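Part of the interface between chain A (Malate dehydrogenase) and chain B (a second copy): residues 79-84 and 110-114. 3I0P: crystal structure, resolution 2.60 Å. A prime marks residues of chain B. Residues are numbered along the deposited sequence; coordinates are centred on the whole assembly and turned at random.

Chain A, residues 79-84: ETSTTC
Chain B, residues 110-114: KYGMG

A turn rich in small hydroxyl side chains can serve a subunit interface by ordering itself internally and offering one hydroxyl to its neighbour, and this contact in the malate dehydrogenase dimer is a compact example. Thr80, Ser81 and Thr82 form a turn between extended residues, with phi/psi of -118/-172, -53/-47 and -116/-4; it is closed by a backbone hydrogen bond from Thr80 N to Thr83 O (3.1 Å). The three threonines all adopt the p rotamer (chi1 85°, 56° and 75° for Thr80, Thr82 and Thr83). In this state Thr80 OG1 donates to Thr83 OG1 at 2.9 Å and accepts a weak hydrogen bond from Thr82 N at 3.4 Å, so its hydroxyl braces the turn from within.

Thr82 does the reaching. Its CA-to-CB bond points toward chain B, and OG1 donates a short hydrogen bond to Tyr111′ O (2.6 Å), the one hydrogen bond between the stretches. Ser81, in m, also has its CA-to-CB bond toward chain B, but its CB comes no nearer than 4.0 Å to Tyr111′ O.

Across the interface a helix ends at Tyr111′ (-122/-16), and Gly112′ breaks away with positive phi (117/-37) before the chain extends through Met113′ (-143/156). The register places the CA atoms of Ser81 and Tyr111′ 6.3 Å apart, those of Thr82 and Gly112′ 5.7 Å. Glycine is doubly favoured here: an ideal CB would jam against the preceding carbonyl and lie 2.2 Å from Thr82 OG1, which instead sits 3.3 Å from Gly112′ CA.

Tyr111′ (chi1 -62°, chi2 100°) leaves CA sideways and its ring leads away; the polar contact is made by its backbone carbonyl. The CA-to-CB bond of Met113′, with m, t and p torsions, points toward chain A; its CG lies 4.0 Å from Thr82 OG1 and 4.5 Å from Thr83 CG2, adding packing beside the hydrogen bond.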

# COMPACT_ATOMS: atom_id res chain seq x y z
N GLU A 79 -5.98 25.37 -4.90
CA GLU A 79 -5.21 24.79 -6.00
C GLU A 79 -3.77 25.33 -6.07
O GLU A 79 -3.55 26.54 -6.01
CB GLU A 79 -5.94 25.03 -7.33
CG GLU A 79 -5.27 24.43 -8.57
CD GLU A 79 -6.06 24.67 -9.85
OE1 GLU A 79 -6.76 25.71 -9.97
OE2 GLU A 79 -5.97 23.81 -10.77
N THR A 80 -2.80 24.42 -6.19
CA THR A 80 -1.42 24.81 -6.49
C THR A 80 -1.01 24.17 -7.81
O THR A 80 -1.85 23.58 -8.50
CB THR A 80 -0.41 24.41 -5.38
OG1 THR A 80 0.03 23.06 -5.57
CG2 THR A 80 -1.01 24.56 -3.98
N SER A 81 0.27 24.28 -8.16
CA SER A 81 0.81 23.69 -9.40
C SER A 81 0.50 22.21 -9.56
O SER A 81 0.08 21.77 -10.64
CB SER A 81 2.33 23.87 -9.46
OG SER A 81 2.68 25.18 -9.86
N THR A 82 0.71 21.45 -8.48
CA THR A 82 0.67 19.99 -8.53
C THR A 82 -0.45 19.41 -7.69
O THR A 82 -0.64 18.20 -7.67
CB THR A 82 2.00 19.39 -8.01
OG1 THR A 82 2.26 19.88 -6.69
CG2 THR A 82 3.16 19.74 -8.92
N THR A 83 -1.18 20.27 -6.98
CA THR A 83 -2.21 19.80 -6.04
C THR A 83 -3.56 20.48 -6.24
O THR A 83 -3.66 21.49 -6.95
CB THR A 83 -1.80 20.01 -4.56
OG1 THR A 83 -1.92 21.40 -4.22
CG2 THR A 83 -0.38 19.51 -4.30
N CYS A 84 -4.58 19.92 -5.59
CA CYS A 84 -5.89 20.56 -5.52
C CYS A 84 -6.79 19.93 -4.45
O CYS A 84 -6.71 18.73 -4.19
CB CYS A 84 -6.58 20.52 -6.89
SG CYS A 84 -8.07 21.53 -6.97
N LYS B 110 8.79 23.29 -2.79
CA LYS B 110 8.75 24.29 -3.85
C LYS B 110 7.54 24.15 -4.79
O LYS B 110 7.02 25.16 -5.25
CB LYS B 110 10.06 24.27 -4.65
CG LYS B 110 10.33 25.56 -5.41
CD LYS B 110 11.60 25.44 -6.25
CE LYS B 110 11.63 26.51 -7.36
NZ LYS B 110 12.97 26.57 -8.02
N TYR B 111 7.10 22.92 -5.06
CA TYR B 111 6.05 22.67 -6.07
C TYR B 111 4.81 21.95 -5.56
O TYR B 111 3.78 21.95 -6.24
CB TYR B 111 6.60 21.88 -7.25
CG TYR B 111 7.69 22.59 -8.01
CD1 TYR B 111 9.03 22.27 -7.79
CD2 TYR B 111 7.39 23.58 -8.94
CE1 TYR B 111 10.04 22.91 -8.48
CE2 TYR B 111 8.39 24.23 -9.65
CZ TYR B 111 9.72 23.89 -9.41
OH TYR B 111 10.74 24.53 -10.09
N GLY B 112 4.90 21.34 -4.38
CA GLY B 112 3.77 20.61 -3.80
C GLY B 112 4.07 19.13 -3.65
O GLY B 112 3.66 18.50 -2.67
N MET B 113 4.78 18.57 -4.63
CA MET B 113 5.14 17.16 -4.60
C MET B 113 6.53 16.90 -5.15
O MET B 113 7.05 17.69 -5.94
CB MET B 113 4.12 16.35 -5.39
CG MET B 113 2.75 16.37 -4.76
SD MET B 113 1.57 15.59 -5.83
CE MET B 113 1.80 13.87 -5.37
N GLY B 114 7.12 15.79 -4.73
CA GLY B 114 8.44 15.40 -5.18
C GLY B 114 8.58 13.90 -5.19
O GLY B 114 8.06 13.21 -4.30